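Local coordinates for radical SAM domain protein (Methanothrix thermoacetophila, PDB 6Y1X) that probably builds the carbide-containing iron-sulfur precursor NifB-co of the nitrogenase iron-molybdenum cofactor, using radical S-adenosylmethionine chemistry, at residues Glu36-Ser41 against Phe48-Leu53; Val73-Pro78 against Ile213-Thr218. All coordinates share one frame; numbering follows the deposited sequence.

How the contacts relate
Contacts 1 and 2 hold the same [4Fe-4S] cluster, chain C, and their centres lie 13 Å apart. C39 and H52 of contact 1 and E75 of contact 2 each bind a different iron. C138 is the remaining protein ligand. The contacts also touch directly. The ring of F40 packs on the strand of contact 2, with F40 CE2 3.5 Å from K215 CB. Beside the cluster, H52 CE1 lies 3.6 Å from E75 O. Contact 2 also reaches the second cluster, chain D. C59, C63 and C66, the CX3CX2C motif of radical SAM enzymes, mark that as the radical SAM cluster; C72 also binds it. The chain C cluster is probably one used to build NifB-co.

Contact 1 (Glu36-Ser41 against Phe48-Leu53); sequences EHPCFS and FGRMHL. With SF4 (iron/sulfur cluster), chain C.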
loop_
_atom_site.group_PDB
_atom_site.type_symbol
_atom_site.label_atom_id
_atom_site.label_comp_id
_atom_site.label_asym_id
_atom_site.label_seq_id
_atom_site.Cartn_x
_atom_site.Cartn_y
_atom_site.Cartn_z
ATOM N N GLU A 36 14.580 -10.759 -3.167
ATOM C CA GLU A 36 14.235 -10.647 -4.579
ATOM C C GLU A 36 13.034 -9.744 -4.830
ATOM O O GLU A 36 12.493 -9.745 -5.942
ATOM C CB GLU A 36 13.987 -12.033 -5.177
ATOM C CG GLU A 36 15.222 -12.917 -5.191
ATOM C CD GLU A 36 15.000 -14.233 -5.910
ATOM O OE1 GLU A 36 13.834 -14.556 -6.225
ATOM O OE2 GLU A 36 15.994 -14.945 -6.157
ATOM N N HIS A 37 12.610 -8.963 -3.836
ATOM C CA HIS A 37 11.491 -8.051 -4.016
ATOM C C HIS A 37 12.050 -6.652 -4.210
ATOM O O HIS A 37 12.683 -6.116 -3.286
ATOM C CB HIS A 37 10.564 -8.095 -2.805
ATOM C CG HIS A 37 9.233 -7.445 -3.028
ATOM N ND1 HIS A 37 9.089 -6.237 -3.677
ATOM C CD2 HIS A 37 7.983 -7.836 -2.682
ATOM C CE1 HIS A 37 7.809 -5.913 -3.722
ATOM N NE2 HIS A 37 7.117 -6.867 -3.125
ATOM N N PRO A 38 11.849 -6.029 -5.375
ATOM C CA PRO A 38 12.467 -4.713 -5.621
ATOM C C PRO A 38 12.038 -3.634 -4.644
ATOM O O PRO A 38 12.802 -2.688 -4.414
ATOM C CB PRO A 38 12.031 -4.374 -7.055
ATOM C CG PRO A 38 11.419 -5.616 -7.620
ATOM C CD PRO A 38 10.982 -6.469 -6.480
ATOM N N CYS A 39 10.851 -3.747 -4.051
ATOM C CA CYS A 39 10.353 -2.724 -3.144
ATOM C C CYS A 39 10.758 -2.961 -1.697
ATOM O O CYS A 39 10.556 -2.073 -0.861
ATOM C CB CYS A 39 8.825 -2.633 -3.243
ATOM S SG CYS A 39 8.208 -2.548 -4.941
ATOM N N PHE A 40 11.341 -4.118 -1.383
ATOM C CA PHE A 40 11.764 -4.425 -0.027
ATOM C C PHE A 40 13.273 -4.563 0.113
ATOM O O PHE A 40 13.760 -4.743 1.234
ATOM C CB PHE A 40 11.084 -5.709 0.470
ATOM C CG PHE A 40 9.602 -5.561 0.698
ATOM C CD1 PHE A 40 8.726 -5.452 -0.372
ATOM C CD2 PHE A 40 9.086 -5.526 1.982
ATOM C CE1 PHE A 40 7.365 -5.316 -0.166
ATOM C CE2 PHE A 40 7.725 -5.391 2.196
ATOM C CZ PHE A 40 6.864 -5.286 1.120
ATOM N N SER A 41 14.017 -4.500 -0.989
ATOM C CA SER A 41 15.469 -4.604 -0.956
ATOM C C SER A 41 16.046 -3.595 -1.937
ATOM O O SER A 41 15.594 -3.513 -3.084
ATOM C CB SER A 41 15.931 -6.023 -1.309
ATOM O OG SER A 41 17.343 -6.118 -1.310
ATOM N N PHE A 48 15.666 -6.929 -10.137
ATOM C CA PHE A 48 14.450 -7.686 -10.382
ATOM C C PHE A 48 13.289 -6.736 -10.650
ATOM O O PHE A 48 13.302 -5.570 -10.244
ATOM C CB PHE A 48 14.132 -8.612 -9.200
ATOM C CG PHE A 48 15.281 -9.495 -8.804
ATOM C CD1 PHE A 48 15.777 -10.444 -9.684
ATOM C CD2 PHE A 48 15.871 -9.370 -7.557
ATOM C CE1 PHE A 48 16.841 -11.258 -9.327
ATOM C CE2 PHE A 48 16.930 -10.177 -7.192
ATOM C CZ PHE A 48 17.419 -11.122 -8.078
ATOM N N GLY A 49 12.268 -7.261 -11.329
ATOM C CA GLY A 49 11.104 -6.496 -11.708
ATOM C C GLY A 49 9.840 -6.961 -10.996
ATOM O O GLY A 49 9.763 -8.046 -10.414
ATOM N N ARG A 50 8.829 -6.105 -11.072
ATOM C CA ARG A 50 7.506 -6.392 -10.553
ATOM C C ARG A 50 6.473 -5.988 -11.592
ATOM O O ARG A 50 6.737 -5.167 -12.476
ATOM C CB ARG A 50 7.232 -5.637 -9.248
ATOM C CG ARG A 50 8.076 -4.380 -9.084
ATOM C CD ARG A 50 7.256 -3.200 -8.582
ATOM N NE ARG A 50 6.213 -2.800 -9.526
ATOM C CZ ARG A 50 5.678 -1.583 -9.579
ATOM N NH1 ARG A 50 6.094 -0.634 -8.749
ATOM N NH2 ARG A 50 4.734 -1.311 -10.468
ATOM N N MET A 51 5.283 -6.573 -11.485
ATOM C CA MET A 51 4.166 -6.184 -12.334
ATOM C C MET A 51 2.919 -6.036 -11.481
ATOM O O MET A 51 2.718 -6.787 -10.522
ATOM C CB MET A 51 3.943 -7.192 -13.476
ATOM C CG MET A 51 3.747 -8.632 -13.044
ATOM S SD MET A 51 3.505 -9.717 -14.470
ATOM C CE MET A 51 2.011 -9.044 -15.187
ATOM N N HIS A 52 2.089 -5.062 -11.837
ATOM C CA HIS A 52 0.815 -4.817 -11.178
ATOM C C HIS A 52 -0.320 -5.329 -12.049
ATOM O O HIS A 52 -0.304 -5.158 -13.270
ATOM C CB HIS A 52 0.619 -3.325 -10.908
ATOM C CG HIS A 52 1.419 -2.808 -9.756
ATOM N ND1 HIS A 52 1.349 -1.499 -9.328
ATOM C CD2 HIS A 52 2.317 -3.420 -8.948
ATOM C CE1 HIS A 52 2.165 -1.328 -8.304
ATOM N NE2 HIS A 52 2.765 -2.478 -8.055
ATOM N N LEU A 53 -1.306 -5.953 -11.419
ATOM C CA LEU A 53 -2.490 -6.393 -12.143
ATOM C C LEU A 53 -3.656 -5.511 -11.737
ATOM O O LEU A 53 -4.136 -5.613 -10.597
ATOM C CB LEU A 53 -2.794 -7.861 -11.848
ATOM C CG LEU A 53 -1.680 -8.817 -12.278
ATOM C CD1 LEU A 53 -1.993 -10.236 -11.836
ATOM C CD2 LEU A 53 -1.449 -8.758 -13.782
HETATM FE FE1 SF4 C . 3.733 -1.951 -3.614
HETATM FE FE2 SF4 C . 5.956 -2.994 -4.787
HETATM FE FE3 SF4 C . 3.544 -3.107 -6.040
HETATM FE FE4 SF4 C . 4.020 -4.673 -3.824
HETATM S S1 SF4 C . 5.068 -4.822 -5.867
HETATM S S2 SF4 C . 2.119 -3.456 -4.266
HETATM S S3 SF4 C . 5.333 -3.247 -2.587
HETATM S S4 SF4 C . 4.733 -1.200 -5.547
#
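P38 and F48 meet where P38 CG sits 3.2 Å from F48 O. The proline ring runs on to R50 CG. Next to it, F48 CG is anti to its carbonyl carbon (chi1 -52°), which lays F48 CD2 3.6 Å from E36 CA and F48 CE2 against E36 CG. The carboxylate of E36 instead meets R32 in a salt bridge.

The other side chains converge on the chain C [4Fe-4S] cluster. C39 SG, from the loop, binds FE2 at 2.3 Å and touches R50 CD. H52 NE2, from the edge strand, binds FE3 at 2.2 Å. The contact thus forms one wall of the cluster pocket. The guanidinium of R50 lies face to face with the H52 ring, R50 NH2 over the ring centre. R50 bends twice to get there, and R50 NH1 comes within 3.5 Å of S4.

H37 CG is anti to the backbone N (chi1 -166°), which turns the ring toward the cluster, H37 CE1 3.6 Å from FE2. H37 ND1 accepts a bond from C39 N, 3.1 Å long. F40 CD1 sits over the centre of the H37 ring. With an alanine here, C39 N would probably lose its acceptor and F40 CD1 the ring it covers, leaving a gap beside FE2.

The loop follows helix 32-35. Strand 49-52, outermost in the parallel sheet, pairs with strand 104-109. M51 and L53 pack on helix 87-100.

Contact 2 (Val73-Pro78 against Ile213-Thr218); sequences VNESRP and IVKVNT. With SF4 (iron/sulfur cluster), chain C; SF4 (iron/sulfur cluster), chain D.
E75 reaches across to K215 and N217 with its carboxylate, while also binding the cluster of chain C. E75 OE2 binds FE1 at 2.2 Å. The glutamate chain bends at its second torsion (chi2 71°), which curls the carboxylate back between the iron and strand 213-220.

Polar neighbours surround this group. K215 comes from the opposite direction, and K215 NZ lies 3.0 Å from E75 OE2. K215 is modelled in two conformers; in the one described, K215 NZ gives a hydrogen bond to N217 OD1, 3.1 Å long. T162 also bonds K215 NZ, and N245 bonds N217 OD1. The amide of N217 is nearly coplanar with the carboxylate, the two planes 27° apart. E75 OE1 is modelled too near the N217 amide, so the detail there is doubtful.

Looser contacts reach both clusters. K215 NZ lies 3.7 Å from S3 of the chain C cluster. On the other side of the loop, N74 ND2 is 3.8 Å from S1 of the chain D cluster, and V73 CG1 packs near S4 of that cluster. N74 OD1 is hydrogen-bonded to Y65.

Thus the iron ligand has its own second shell. The bonds to N217 OD1 and T162 are consistent with a fixed position for K215 NZ in this conformer. There, the lysine charge would probably draw electron density from the carboxylate.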
loop_
_atom_site.group_PDB
_atom_site.type_symbol
_atom_site.label_atom_id
_atom_site.label_comp_id
_atom_site.label_asym_id
_atom_site.label_seq_id
_atom_site.Cartn_x
_atom_site.Cartn_y
_atom_site.Cartn_z
ATOM N N VAL A 73 -2.998 6.543 -5.943
ATOM C CA VAL A 73 -1.722 7.242 -5.940
ATOM C C VAL A 73 -0.836 6.850 -4.766
ATOM O O VAL A 73 0.338 7.232 -4.733
ATOM C CB VAL A 73 -2.004 8.762 -5.972
ATOM C CG1 VAL A 73 -2.713 9.207 -4.698
ATOM C CG2 VAL A 73 -0.742 9.578 -6.263
ATOM N N ASN A 74 -1.345 6.063 -3.815
ATOM C CA ASN A 74 -0.469 5.560 -2.761
ATOM C C ASN A 74 0.575 4.603 -3.317
ATOM O O ASN A 74 1.678 4.507 -2.771
ATOM C CB ASN A 74 -1.275 4.858 -1.666
ATOM C CG ASN A 74 -2.161 5.808 -0.891
ATOM O OD1 ASN A 74 -1.888 7.006 -0.812
ATOM N ND2 ASN A 74 -3.228 5.276 -0.305
ATOM N N GLU A 75 0.253 3.896 -4.399
ATOM C CA GLU A 75 1.133 2.855 -4.912
ATOM C C GLU A 75 1.373 3.008 -6.410
ATOM O O GLU A 75 1.827 2.063 -7.059
ATOM C CB GLU A 75 0.582 1.464 -4.591
ATOM C CG GLU A 75 1.678 0.443 -4.286
ATOM C CD GLU A 75 2.344 0.693 -2.938
ATOM O OE1 GLU A 75 2.017 1.699 -2.277
ATOM O OE2 GLU A 75 3.208 -0.107 -2.538
ATOM N N SER A 76 1.091 4.182 -6.968
ATOM C CA SER A 76 1.266 4.433 -8.390
ATOM C C SER A 76 1.756 5.856 -8.593
ATOM O O SER A 76 1.475 6.746 -7.785
ATOM C CB SER A 76 -0.052 4.233 -9.158
ATOM O OG SER A 76 0.087 4.574 -10.527
ATOM N N ARG A 77 2.485 6.064 -9.686
ATOM C CA ARG A 77 2.786 7.417 -10.119
ATOM C C ARG A 77 1.478 8.139 -10.443
ATOM O O ARG A 77 0.484 7.499 -10.805
ATOM C CB ARG A 77 3.726 7.393 -11.324
ATOM C CG ARG A 77 3.193 6.643 -12.520
ATOM C CD ARG A 77 4.319 6.202 -13.445
ATOM N NE ARG A 77 3.811 5.693 -14.716
ATOM C CZ ARG A 77 3.204 4.518 -14.868
ATOM N NH1 ARG A 77 3.021 3.714 -13.827
ATOM N NH2 ARG A 77 2.775 4.145 -16.066
ATOM N N PRO A 78 1.446 9.466 -10.335
ATOM C CA PRO A 78 0.162 10.166 -10.420
ATOM C C PRO A 78 -0.374 10.207 -11.840
ATOM O O PRO A 78 0.361 10.142 -12.828
ATOM C CB PRO A 78 0.491 11.577 -9.920
ATOM C CG PRO A 78 1.933 11.747 -10.222
ATOM C CD PRO A 78 2.562 10.388 -10.064
ATOM N N ILE A 213 5.691 -9.989 5.534
ATOM C CA ILE A 213 6.646 -8.892 5.460
ATOM C C ILE A 213 5.859 -7.629 5.149
ATOM O O ILE A 213 5.228 -7.524 4.092
ATOM C CB ILE A 213 7.713 -9.151 4.388
ATOM C CG1 ILE A 213 8.319 -10.546 4.571
ATOM C CG2 ILE A 213 8.783 -8.068 4.437
ATOM C CD1 ILE A 213 8.906 -10.777 5.944
ATOM N N VAL A 214 5.892 -6.672 6.069
ATOM C CA VAL A 214 5.029 -5.501 6.008
ATOM C C VAL A 214 5.857 -4.271 5.667
ATOM O O VAL A 214 6.864 -3.985 6.325
ATOM C CB VAL A 214 4.264 -5.300 7.324
ATOM C CG1 VAL A 214 3.436 -4.007 7.271
ATOM C CG2 VAL A 214 3.379 -6.502 7.594
ATOM N N LYS A 215 5.424 -3.552 4.638
ATOM C CA LYS A 215 5.942 -2.236 4.302
ATOM C C LYS A 215 4.861 -1.203 4.585
ATOM O O LYS A 215 3.690 -1.424 4.272
ATOM C CB LYS A 215 6.375 -2.193 2.835
ATOM C CG LYS A 215 6.500 -0.812 2.213
ATOM C CD LYS A 215 7.251 -0.916 0.886
ATOM C CE LYS A 215 6.851 0.171 -0.094
ATOM N NZ LYS A 215 5.484 -0.054 -0.642
ATOM N N VAL A 216 5.246 -0.080 5.179
ATOM C CA VAL A 216 4.296 0.990 5.454
ATOM C C VAL A 216 4.675 2.187 4.596
ATOM O O VAL A 216 5.821 2.651 4.637
ATOM C CB VAL A 216 4.254 1.347 6.944
ATOM C CG1 VAL A 216 3.555 2.693 7.143
ATOM C CG2 VAL A 216 3.533 0.246 7.699
ATOM N N ASN A 217 3.726 2.657 3.791
ATOM C CA ASN A 217 3.857 3.925 3.093
ATOM C C ASN A 217 3.289 5.042 3.953
ATOM O O ASN A 217 2.262 4.866 4.614
ATOM C CB ASN A 217 3.092 3.904 1.769
ATOM C CG ASN A 217 3.678 2.948 0.757
ATOM O OD1 ASN A 217 4.838 2.542 0.846
ATOM N ND2 ASN A 217 2.876 2.604 -0.241
ATOM N N THR A 218 3.933 6.204 3.911
ATOM C CA THR A 218 3.370 7.410 4.505
ATOM C C THR A 218 3.503 8.547 3.508
ATOM O O THR A 218 4.605 8.814 3.016
ATOM C CB THR A 218 4.068 7.794 5.817
ATOM O OG1 THR A 218 3.905 6.746 6.778
ATOM C CG2 THR A 218 3.494 9.098 6.376
HETATM FE FE1 SF4 C . 3.733 -1.951 -3.614
HETATM FE FE2 SF4 C . 5.956 -2.994 -4.787
HETATM FE FE3 SF4 C . 3.544 -3.107 -6.040
HETATM FE FE4 SF4 C . 4.020 -4.673 -3.824
HETATM S S1 SF4 C . 5.068 -4.822 -5.867
HETATM S S2 SF4 C . 2.119 -3.456 -4.266
HETATM S S3 SF4 C . 5.333 -3.247 -2.587
HETATM S S4 SF4 C . 4.733 -1.200 -5.547
HETATM FE FE1 SF4 D . -7.602 7.070 -3.822
HETATM FE FE2 SF4 D . -7.019 6.728 -1.214
HETATM FE FE3 SF4 D . -5.964 5.039 -3.074
HETATM FE FE4 SF4 D . -8.621 4.938 -2.469
HETATM S S1 SF4 D . -6.881 4.438 -1.050
HETATM S S2 SF4 D . -7.703 4.900 -4.575
HETATM S S3 SF4 D . -9.106 7.152 -2.083
HETATM S S4 SF4 D . -5.520 7.283 -2.869
#